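PDB 3U0J: type III effector HopU1 from Pseudomonas syringae pv. tomato, which is an ADP-ribosyltransferase that probably moves ADP-ribose from NAD+ onto arginine side chains of host proteins. Local coordinates for residues Y123-H128 with E194-S199; D177-L182 with N216-Q221; G190-P195 with S248-E253; F220-K225 with F265-I270. All blocks are in the same frame, centred on the assembly; numbering follows the deposited sequence.

From the N terminus, interaction 1 opens first, closing a loop of 65 residues between the end of helix 116-126 and the connection 194-199. That loop contains 177-182 of helix 176-188, which meets 216-221 in interaction 2 across 33 residues, so the two cross. Interaction 3, 190-195 with 248-253, closes 52 residues, shares Glu194 and Pro195 with interaction 1 and crosses interaction 2. Interaction 4, 220-225 with 265-270, closes 39 residues and crosses interaction 3, whose strand 248-257 is hydrogen-bonded to strand 263-269. Interactions 3 and 4 join four of the five strands of the mixed sheet, interaction 2 lays helix 176-188 on it, and interaction 1 links the end of edge strand 192-194 to helix 116-126.

Interaction 1 (Y123-H128 with E194-S199)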
# COMPACT_ATOMS: atom_id res chain seq x y z
N TYR A 123 -12.08 0.22 -3.18
CA TYR A 123 -13.01 1.09 -2.47
C TYR A 123 -12.52 2.54 -2.47
O TYR A 123 -13.24 3.44 -2.86
CB TYR A 123 -13.21 0.62 -1.02
CG TYR A 123 -13.85 1.68 -0.17
CD1 TYR A 123 -13.06 2.57 0.57
CD2 TYR A 123 -15.22 1.85 -0.13
CE1 TYR A 123 -13.64 3.56 1.35
CE2 TYR A 123 -15.81 2.84 0.63
CZ TYR A 123 -15.02 3.70 1.37
OH TYR A 123 -15.60 4.70 2.11
N LEU A 124 -11.29 2.77 -2.04
CA LEU A 124 -10.75 4.13 -2.06
C LEU A 124 -10.76 4.77 -3.44
O LEU A 124 -11.01 5.97 -3.54
CB LEU A 124 -9.34 4.17 -1.48
CG LEU A 124 -9.25 3.92 0.02
CD1 LEU A 124 -7.79 3.70 0.43
CD2 LEU A 124 -9.85 5.08 0.76
N ARG A 125 -10.46 4.00 -4.50
CA ARG A 125 -10.43 4.58 -5.85
C ARG A 125 -11.83 4.90 -6.36
O ARG A 125 -11.99 5.82 -7.14
CB ARG A 125 -9.68 3.72 -6.88
CG ARG A 125 -8.55 2.86 -6.38
CD ARG A 125 -7.29 2.93 -7.24
NE ARG A 125 -7.29 2.01 -8.36
CZ ARG A 125 -6.21 1.67 -9.07
NH1 ARG A 125 -5.01 2.17 -8.75
NH2 ARG A 125 -6.31 0.82 -10.10
N LEU A 126 -12.84 4.15 -5.94
CA LEU A 126 -14.21 4.36 -6.43
C LEU A 126 -14.99 5.36 -5.59
O LEU A 126 -15.92 6.00 -6.07
CB LEU A 126 -14.99 3.05 -6.45
CG LEU A 126 -14.40 1.96 -7.34
CD1 LEU A 126 -15.29 0.71 -7.29
CD2 LEU A 126 -14.20 2.45 -8.79
N GLN A 127 -14.63 5.47 -4.33
CA GLN A 127 -15.37 6.26 -3.38
C GLN A 127 -15.62 7.70 -3.87
O GLN A 127 -14.67 8.40 -4.27
CB GLN A 127 -14.60 6.26 -2.06
CG GLN A 127 -15.13 7.19 -1.04
CD GLN A 127 -14.52 8.56 -1.17
OE1 GLN A 127 -15.08 9.54 -0.67
NE2 GLN A 127 -13.37 8.65 -1.83
N HIS A 128 -16.89 8.11 -3.87
CA HIS A 128 -17.27 9.49 -4.21
C HIS A 128 -18.13 10.16 -3.13
O HIS A 128 -19.27 10.57 -3.40
CB HIS A 128 -17.94 9.58 -5.60
CG HIS A 128 -19.21 8.80 -5.73
ND1 HIS A 128 -19.25 7.49 -6.17
CD2 HIS A 128 -20.50 9.15 -5.48
CE1 HIS A 128 -20.50 7.07 -6.18
NE2 HIS A 128 -21.28 8.05 -5.77
N GLU A 194 -3.02 8.84 -7.26
CA GLU A 194 -3.47 7.53 -6.79
C GLU A 194 -4.26 7.62 -5.48
O GLU A 194 -3.69 7.89 -4.41
CB GLU A 194 -2.28 6.58 -6.64
CG GLU A 194 -2.65 5.30 -5.91
CD GLU A 194 -3.72 4.53 -6.65
OE1 GLU A 194 -4.88 4.51 -6.20
OE2 GLU A 194 -3.38 3.95 -7.70
N PRO A 195 -5.58 7.42 -5.54
CA PRO A 195 -6.42 7.56 -4.34
C PRO A 195 -6.14 6.48 -3.31
O PRO A 195 -6.35 6.70 -2.11
CB PRO A 195 -7.85 7.41 -4.86
CG PRO A 195 -7.74 7.81 -6.34
CD PRO A 195 -6.38 7.35 -6.78
N ALA A 196 -5.66 5.32 -3.74
CA ALA A 196 -5.40 4.24 -2.80
C ALA A 196 -3.97 4.32 -2.26
O ALA A 196 -3.27 5.29 -2.52
CB ALA A 196 -5.66 2.90 -3.45
N PHE A 197 -3.56 3.31 -1.50
CA PHE A 197 -2.21 3.25 -0.93
C PHE A 197 -1.24 2.73 -1.98
O PHE A 197 -1.25 1.53 -2.24
CB PHE A 197 -2.21 2.26 0.24
CG PHE A 197 -3.05 2.69 1.40
CD1 PHE A 197 -2.56 3.56 2.35
CD2 PHE A 197 -4.34 2.25 1.51
CE1 PHE A 197 -3.34 3.98 3.40
CE2 PHE A 197 -5.14 2.67 2.56
CZ PHE A 197 -4.63 3.53 3.51
N MET A 198 -0.41 3.58 -2.56
CA MET A 198 0.53 3.10 -3.57
C MET A 198 1.64 2.24 -2.99
O MET A 198 2.21 2.55 -1.93
CB MET A 198 1.15 4.22 -4.40
CG MET A 198 1.64 3.69 -5.75
SD MET A 198 2.59 4.87 -6.71
CE MET A 198 1.32 5.97 -7.27
N SER A 199 1.93 1.16 -3.68
CA SER A 199 2.93 0.22 -3.23
C SER A 199 4.05 0.21 -4.24
O SER A 199 3.80 0.12 -5.44
CB SER A 199 2.32 -1.17 -3.11
OG SER A 199 3.32 -2.12 -2.82
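The end of helix 116-126 runs past the irregular chain that follows strand 192-194, with the CA atoms of Arg125 and Pro195 5.2 Å apart. Leu124 points toward this chain, and its CD1 branch crosses obliquely to the ring of Phe197, 3.6 Å from CE2. Pro195 sets its CB 3.7 Å from Leu124 O. Helix 145-162 also packs on this apolar patch, through Ile148 on Leu124 and Leu151 on Phe197.

Arg125 bends at its second and third side-chain torsions, which carries the guanidinium across to Glu194. The glutamate has CG anti to the backbone N and bends at chi2 (61°), bringing its carboxylate to the guanidinium, and the two planes are nearly coplanar (7°). Arg125 NH1 and Glu194 OE2 form a salt bridge at 2.6 Å; as a hydrogen bond it is weak, with an N-H...O angle of 123°. The other oxygen, Glu194 OE1, accepts Ala196 N at 2.7 Å through its anti lone pair.

The buried carboxylate is thus shared between a charged partner and a backbone N-H, which probably restricts its rotation and ties it to the chain just after the strand, while the nearby guanidinium probably helps keep it ionised.

Interaction 2 (D177-L182 with N216-Q221); sequences DTIARL and NNIAFQ
Helix 176-188 packs here on one face of the five-stranded mixed sheet, over the beginning of strand 218-224, where a classic beta bulge places Asn217 and Ile218 both opposite Ile172 of the neighbouring strand. The axes of helix 177-182 and strand 218-221 approach to 11.0 Å and run at 31° to each other, so helix and strand head in roughly the same direction. No hydrogen bond joins the two segments; the contact is apolar.

Ile218 is at the centre. With CG1 anti to the carbonyl carbon and CG2 anti to the backbone N, the CG1 branch is directed at Thr178 and Ile179 and CG2 at Leu182. CD1 of Ile218 crosses obliquely over Ile179, 3.8 Å from CG1, and also touches Thr178 CG2 at 3.9 Å. On the other branch, Ile218 CG2 meets Leu182 CD1 tip to tip at 4.1 Å. The same Leu182 methyl, CD1, reaches the far end of the Phe220 ring, 3.6 Å from CZ, in an oblique approach. Leu182 thus bridges two residues whose side chains lie on the same face of the strand.

At the bulge, Asn217 brings ND2 to within 4.0 Å of Ile179 CD1, a plain packing contact, since this amide nitrogen gives its hydrogen bond to Gly174 O. Phe265 of strand 263-269 also packs against Ile218 and Leu182.

Branched aliphatic side chains of a helix meeting those of a strand, with the helix axis held about 11 Å from the strand, form the usual alpha/beta layer packing, consistent with the mixed-sheet core of ADP-ribosyltransferases.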
# COMPACT_ATOMS: atom_id res chain seq x y z
N ASP A 177 -5.07 1.41 -24.21
CA ASP A 177 -5.89 2.47 -23.61
C ASP A 177 -5.20 3.04 -22.36
O ASP A 177 -4.99 4.25 -22.26
CB ASP A 177 -7.28 1.95 -23.28
CG ASP A 177 -8.14 3.00 -22.58
OD1 ASP A 177 -8.34 2.91 -21.34
OD2 ASP A 177 -8.58 3.94 -23.29
N THR A 178 -4.84 2.18 -21.41
CA THR A 178 -4.08 2.62 -20.24
C THR A 178 -2.79 3.37 -20.63
O THR A 178 -2.53 4.48 -20.15
CB THR A 178 -3.74 1.44 -19.28
OG1 THR A 178 -4.96 0.84 -18.81
CG2 THR A 178 -2.93 1.93 -18.09
N ILE A 179 -2.00 2.78 -21.51
CA ILE A 179 -0.77 3.42 -21.97
C ILE A 179 -1.05 4.82 -22.53
O ILE A 179 -0.39 5.79 -22.16
CB ILE A 179 -0.05 2.56 -23.05
CG1 ILE A 179 0.46 1.25 -22.43
CG2 ILE A 179 1.10 3.32 -23.67
CD1 ILE A 179 0.89 0.21 -23.43
N ALA A 180 -2.03 4.91 -23.42
CA ALA A 180 -2.43 6.17 -24.02
C ALA A 180 -2.79 7.24 -22.97
O ALA A 180 -2.44 8.43 -23.11
CB ALA A 180 -3.60 5.94 -24.96
N ARG A 181 -3.47 6.82 -21.91
CA ARG A 181 -3.85 7.77 -20.88
C ARG A 181 -2.62 8.40 -20.25
O ARG A 181 -2.58 9.61 -20.02
CB ARG A 181 -4.71 7.12 -19.80
CG ARG A 181 -5.16 8.10 -18.74
CD ARG A 181 -5.83 7.36 -17.62
NE ARG A 181 -7.07 6.74 -18.08
CZ ARG A 181 -7.53 5.57 -17.64
NH1 ARG A 181 -6.83 4.87 -16.74
NH2 ARG A 181 -8.68 5.09 -18.12
N LEU A 182 -1.62 7.58 -19.96
CA LEU A 182 -0.43 8.09 -19.29
C LEU A 182 0.31 9.05 -20.19
O LEU A 182 0.71 10.14 -19.74
CB LEU A 182 0.47 6.95 -18.85
CG LEU A 182 -0.19 6.14 -17.74
CD1 LEU A 182 0.55 4.87 -17.41
CD2 LEU A 182 -0.33 7.03 -16.51
N ASN A 216 5.03 -7.42 -16.67
CA ASN A 216 4.57 -6.04 -16.72
C ASN A 216 5.14 -5.29 -17.92
O ASN A 216 6.32 -5.44 -18.25
CB ASN A 216 4.92 -5.30 -15.43
CG ASN A 216 4.20 -5.88 -14.22
OD1 ASN A 216 4.72 -5.84 -13.09
ND2 ASN A 216 3.01 -6.42 -14.44
N ASN A 217 4.30 -4.48 -18.56
CA ASN A 217 4.72 -3.70 -19.73
C ASN A 217 4.75 -2.20 -19.46
O ASN A 217 5.24 -1.43 -20.28
CB ASN A 217 3.82 -3.99 -20.93
CG ASN A 217 2.38 -3.66 -20.65
OD1 ASN A 217 1.94 -3.68 -19.51
ND2 ASN A 217 1.62 -3.35 -21.70
N ILE A 218 4.25 -1.78 -18.30
CA ILE A 218 4.35 -0.37 -17.90
C ILE A 218 5.22 -0.21 -16.65
O ILE A 218 4.90 -0.75 -15.60
CB ILE A 218 2.97 0.21 -17.64
CG1 ILE A 218 2.12 0.09 -18.91
CG2 ILE A 218 3.08 1.65 -17.16
CD1 ILE A 218 0.64 0.37 -18.69
N ALA A 219 6.33 0.50 -16.77
CA ALA A 219 7.20 0.72 -15.62
C ALA A 219 7.08 2.14 -15.11
O ALA A 219 6.99 3.09 -15.89
CB ALA A 219 8.65 0.41 -15.95
N PHE A 220 7.10 2.30 -13.79
CA PHE A 220 7.10 3.61 -13.19
C PHE A 220 8.38 3.80 -12.41
O PHE A 220 8.70 3.02 -11.52
CB PHE A 220 5.91 3.76 -12.24
CG PHE A 220 4.60 3.89 -12.93
CD1 PHE A 220 4.12 5.11 -13.32
CD2 PHE A 220 3.83 2.77 -13.19
CE1 PHE A 220 2.89 5.23 -13.96
CE2 PHE A 220 2.59 2.89 -13.83
CZ PHE A 220 2.13 4.13 -14.21
N GLN A 221 9.11 4.85 -12.74
CA GLN A 221 10.29 5.18 -11.98
C GLN A 221 9.97 6.41 -11.20
O GLN A 221 9.86 7.50 -11.76
CB GLN A 221 11.47 5.44 -12.89
CG GLN A 221 12.70 5.86 -12.14
CD GLN A 221 13.83 6.15 -13.07
OE1 GLN A 221 14.23 5.29 -13.87
NE2 GLN A 221 14.36 7.37 -13.00

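Interaction 3 (G190-P195 with S248-E253)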
# COMPACT_ATOMS: atom_id res chain seq x y z
N GLY A 190 -1.00 16.91 -16.76
CA GLY A 190 -1.88 16.43 -15.71
C GLY A 190 -1.15 15.58 -14.70
O GLY A 190 -0.29 14.76 -15.04
N ARG A 191 -1.50 15.76 -13.43
CA ARG A 191 -0.90 14.93 -12.38
C ARG A 191 -1.40 13.48 -12.39
O ARG A 191 -2.56 13.20 -12.65
CB ARG A 191 -1.14 15.56 -11.01
CG ARG A 191 -0.41 16.87 -10.84
CD ARG A 191 -0.91 17.64 -9.64
NE ARG A 191 -0.07 18.81 -9.42
CZ ARG A 191 -0.06 19.53 -8.30
NH1 ARG A 191 -0.84 19.18 -7.28
NH2 ARG A 191 0.75 20.58 -8.20
N TYR A 192 -0.49 12.57 -12.12
CA TYR A 192 -0.89 11.22 -11.82
C TYR A 192 -1.26 11.18 -10.35
O TYR A 192 -0.43 11.47 -9.49
CB TYR A 192 0.24 10.25 -12.11
CG TYR A 192 -0.13 8.80 -11.89
CD1 TYR A 192 0.27 8.14 -10.73
CD2 TYR A 192 -0.88 8.10 -12.82
CE1 TYR A 192 -0.06 6.82 -10.52
CE2 TYR A 192 -1.21 6.77 -12.61
CZ TYR A 192 -0.80 6.14 -11.45
OH TYR A 192 -1.12 4.82 -11.21
N VAL A 193 -2.50 10.81 -10.08
CA VAL A 193 -3.01 10.78 -8.71
C VAL A 193 -3.53 9.40 -8.36
O VAL A 193 -4.38 8.84 -9.08
CB VAL A 193 -4.13 11.81 -8.52
CG1 VAL A 193 -4.74 11.69 -7.13
CG2 VAL A 193 -3.59 13.22 -8.76
N GLU A 194 -3.02 8.84 -7.26
CA GLU A 194 -3.47 7.53 -6.79
C GLU A 194 -4.26 7.62 -5.48
O GLU A 194 -3.69 7.89 -4.41
CB GLU A 194 -2.28 6.58 -6.64
CG GLU A 194 -2.65 5.30 -5.91
CD GLU A 194 -3.72 4.53 -6.65
OE1 GLU A 194 -4.88 4.51 -6.20
OE2 GLU A 194 -3.38 3.95 -7.70
N PRO A 195 -5.58 7.42 -5.54
CA PRO A 195 -6.42 7.56 -4.34
C PRO A 195 -6.14 6.48 -3.31
O PRO A 195 -6.35 6.70 -2.11
CB PRO A 195 -7.85 7.41 -4.86
CG PRO A 195 -7.74 7.81 -6.34
CD PRO A 195 -6.38 7.35 -6.78
N SER A 248 -1.76 10.13 -2.97
CA SER A 248 -0.44 10.56 -3.41
C SER A 248 -0.52 11.12 -4.82
O SER A 248 -1.28 10.62 -5.67
CB SER A 248 0.54 9.40 -3.37
OG SER A 248 0.17 8.45 -4.33
N GLU A 249 0.28 12.14 -5.08
CA GLU A 249 0.16 12.94 -6.29
C GLU A 249 1.52 13.04 -6.98
O GLU A 249 2.52 13.31 -6.31
CB GLU A 249 -0.33 14.32 -5.88
CG GLU A 249 -1.30 14.96 -6.84
CD GLU A 249 -2.33 15.85 -6.15
OE1 GLU A 249 -2.64 15.63 -4.95
OE2 GLU A 249 -2.84 16.76 -6.84
N PHE A 250 1.55 12.85 -8.30
CA PHE A 250 2.82 12.89 -9.06
C PHE A 250 2.80 13.69 -10.35
O PHE A 250 1.81 13.74 -11.07
CB PHE A 250 3.33 11.47 -9.37
CG PHE A 250 3.37 10.57 -8.18
CD1 PHE A 250 4.53 10.45 -7.42
CD2 PHE A 250 2.24 9.86 -7.79
CE1 PHE A 250 4.56 9.63 -6.31
CE2 PHE A 250 2.27 9.04 -6.68
CZ PHE A 250 3.44 8.93 -5.94
N VAL A 251 3.94 14.33 -10.64
CA VAL A 251 4.18 14.94 -11.93
C VAL A 251 4.89 13.91 -12.79
O VAL A 251 5.88 13.31 -12.36
CB VAL A 251 5.13 16.14 -11.77
CG1 VAL A 251 5.50 16.71 -13.13
CG2 VAL A 251 4.51 17.20 -10.87
N ILE A 252 4.41 13.69 -14.00
CA ILE A 252 5.16 12.82 -14.90
C ILE A 252 6.23 13.62 -15.62
O ILE A 252 5.92 14.38 -16.53
CB ILE A 252 4.27 12.14 -15.91
CG1 ILE A 252 3.09 11.48 -15.19
CG2 ILE A 252 5.08 11.13 -16.71
CD1 ILE A 252 1.97 11.02 -16.08
N GLU A 253 7.49 13.48 -15.19
CA GLU A 253 8.60 14.21 -15.80
C GLU A 253 8.94 13.74 -17.23
O GLU A 253 9.11 14.57 -18.12
CB GLU A 253 9.87 14.16 -14.92
CG GLU A 253 9.68 14.43 -13.42
CD GLU A 253 9.80 15.90 -13.04
OE1 GLU A 253 9.91 16.20 -11.82
OE2 GLU A 253 9.78 16.75 -13.95
O HOH W 1 2.11 15.93 -15.04
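Arg191 sets CG anti to its carbonyl carbon (chi1 -67°) and then runs extended from CG to NE, while Glu249 bends at chi2; together these torsions bring guanidinium and carboxylate to meet across the two strands. Arg191 NH1 bonds to Glu249 OE2 at 3.2 Å in a salt bridge. The oxygen lies in the guanidinium plane, yet the nitrogen approaches from above the carboxylate, the two planes being 74° apart. Its other oxygen, Glu249 OE1, forms the stronger salt bridge, with Arg133 NH2. Beside the Arg191 bridge, Val193 CG2 lies alongside the glutamate stem, 3.5 Å from Glu249 CG.

On the other face, Tyr192 has CG anti to the backbone N (chi1 -177°) and points the same way as Phe250; Phe250 CD2 touches the edge of the tyrosine ring, in its plane, 3.9 Å from CD1.

The strands are antiparallel. Tyr192 and Phe250 form a hydrogen-bonded pair, with Tyr192 N to Phe250 O at 2.8 Å and Phe250 N to Tyr192 O at 2.7 Å. Val193 and Glu249 are a non-hydrogen-bonded pair. Next, Glu194 N donates to Ser248 O at 3.0 Å, nearly along the C=O axis, whereas the return bond from Ser248 N is weak. Beyond the paired residues, a water donates to Gly190 O at 2.7 Å and weakly accepts from Ile252 N.

Strand 192-194 is the outermost of the mixed sheet on this side. Strand 248-257 separates it from strand 263-269, whose Leu267 packs on Phe250 and Ile252, while helix 176-188 meets Tyr192 and Ile252 through Leu182, Leu185 and Phe186.

Interaction 4 (F220-K225 with F265-I270); sequences FQISLK and FVLSQI
The rings of Phe220 and Phe265, level with each other on adjacent parallel strands, are turned obliquely, their planes 33° apart and their centroids 5.9 Å apart. Leu267 lies two residues along and crosses obliquely toward the first of these rings: its CD2 comes within 3.5 Å of Phe220 CD1, while its other methyl, CD1, lies at the ring edge in the ring plane. Ile222 points the same way as Leu267, side by side, with Ile222 CG1 4.0 Å from Leu267 CB. On the opposite face, Gln221 stretches out extended alongside Val266, its NE2 4.1 Å from Val266 CG2.

Four backbone bonds hold this register. Gln221 N donates to Phe265 O at 2.9 Å, and Gln221 O receives Leu267 N at 2.7 Å from above the carbonyl plane. Ser223 makes the next two bonds, its N meeting Leu267 O from above the carbonyl plane and its O receiving Gln269 N nearly along the C=O axis at 3.1 Å.

Gln269 then takes over from the main chain. Extended, with CG anti to the backbone N, it lays OE1 within 2.7 Å of Lys225 N in a weak bond (124°), and the same oxygen accepts Arg226 N. One amide oxygen thus serves two successive backbone N-H groups where the chain turns a corner, while the face bearing Phe220, Ile222 and Leu267 stays apolar and buried.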
# COMPACT_ATOMS: atom_id res chain seq x y z
N PHE A 220 7.10 2.30 -13.79
CA PHE A 220 7.10 3.61 -13.19
C PHE A 220 8.38 3.80 -12.41
O PHE A 220 8.70 3.02 -11.52
CB PHE A 220 5.91 3.76 -12.24
CG PHE A 220 4.60 3.89 -12.93
CD1 PHE A 220 4.12 5.11 -13.32
CD2 PHE A 220 3.83 2.77 -13.19
CE1 PHE A 220 2.89 5.23 -13.96
CE2 PHE A 220 2.59 2.89 -13.83
CZ PHE A 220 2.13 4.13 -14.21
N GLN A 221 9.11 4.85 -12.74
CA GLN A 221 10.29 5.18 -11.98
C GLN A 221 9.97 6.41 -11.20
O GLN A 221 9.86 7.50 -11.76
CB GLN A 221 11.47 5.44 -12.89
CG GLN A 221 12.70 5.86 -12.14
CD GLN A 221 13.83 6.15 -13.07
OE1 GLN A 221 14.23 5.29 -13.87
NE2 GLN A 221 14.36 7.37 -13.00
N ILE A 222 9.80 6.23 -9.90
CA ILE A 222 9.27 7.27 -9.03
C ILE A 222 10.34 7.75 -8.07
O ILE A 222 11.04 6.95 -7.44
CB ILE A 222 8.12 6.69 -8.21
CG1 ILE A 222 7.19 5.90 -9.11
CG2 ILE A 222 7.41 7.78 -7.45
CD1 ILE A 222 6.06 5.25 -8.39
N SER A 223 10.50 9.06 -7.99
CA SER A 223 11.36 9.61 -6.96
C SER A 223 10.47 10.28 -5.91
O SER A 223 9.62 11.12 -6.22
CB SER A 223 12.39 10.58 -7.54
OG SER A 223 11.76 11.77 -7.96
N LEU A 224 10.67 9.86 -4.66
CA LEU A 224 9.79 10.25 -3.58
C LEU A 224 10.48 11.26 -2.70
O LEU A 224 11.68 11.13 -2.40
CB LEU A 224 9.45 9.02 -2.74
CG LEU A 224 8.74 7.89 -3.49
CD1 LEU A 224 8.84 6.60 -2.70
CD2 LEU A 224 7.29 8.26 -3.75
N LYS A 225 9.73 12.26 -2.29
CA LYS A 225 10.20 13.14 -1.24
C LYS A 225 9.90 12.49 0.11
O LYS A 225 10.67 12.63 1.07
CB LYS A 225 9.53 14.50 -1.34
CG LYS A 225 9.75 15.19 -2.67
CD LYS A 225 9.11 16.58 -2.70
CE LYS A 225 9.41 17.30 -3.99
NZ LYS A 225 8.91 18.70 -3.95
N PHE A 265 7.47 5.48 -17.49
CA PHE A 265 7.11 6.83 -17.05
C PHE A 265 7.89 7.21 -15.83
O PHE A 265 7.93 6.47 -14.84
CB PHE A 265 5.61 6.96 -16.79
CG PHE A 265 4.80 6.52 -17.94
CD1 PHE A 265 4.42 7.43 -18.90
CD2 PHE A 265 4.47 5.19 -18.09
CE1 PHE A 265 3.70 7.02 -20.00
CE2 PHE A 265 3.74 4.76 -19.18
CZ PHE A 265 3.35 5.68 -20.14
N VAL A 266 8.55 8.36 -15.89
CA VAL A 266 9.30 8.84 -14.75
C VAL A 266 8.40 9.76 -13.98
O VAL A 266 7.88 10.73 -14.52
CB VAL A 266 10.57 9.59 -15.17
CG1 VAL A 266 11.12 10.36 -13.97
CG2 VAL A 266 11.60 8.61 -15.72
N LEU A 267 8.20 9.42 -12.71
CA LEU A 267 7.30 10.16 -11.83
C LEU A 267 8.04 10.95 -10.77
O LEU A 267 9.12 10.57 -10.33
CB LEU A 267 6.34 9.19 -11.16
CG LEU A 267 4.98 9.04 -11.84
CD1 LEU A 267 5.14 8.80 -13.32
CD2 LEU A 267 4.19 7.92 -11.18
N SER A 268 7.45 12.06 -10.34
CA SER A 268 8.03 12.87 -9.28
C SER A 268 6.96 13.23 -8.24
O SER A 268 5.95 13.85 -8.58
CB SER A 268 8.64 14.12 -9.87
OG SER A 268 9.47 14.76 -8.93
N GLN A 269 7.18 12.84 -6.99
CA GLN A 269 6.20 13.09 -5.94
C GLN A 269 6.08 14.57 -5.60
O GLN A 269 7.08 15.29 -5.53
CB GLN A 269 6.55 12.30 -4.68
CG GLN A 269 5.48 12.34 -3.62
CD GLN A 269 5.91 11.68 -2.32
OE1 GLN A 269 7.11 11.57 -2.04
NE2 GLN A 269 4.94 11.23 -1.53
N ILE A 270 4.84 15.00 -5.39
CA ILE A 270 4.52 16.35 -4.95
C ILE A 270 4.32 16.39 -3.43
O ILE A 270 3.69 15.49 -2.85
CB ILE A 270 3.25 16.80 -5.63
CG1 ILE A 270 3.50 16.92 -7.13
CG2 ILE A 270 2.76 18.12 -5.06
CD1 ILE A 270 2.26 17.16 -7.91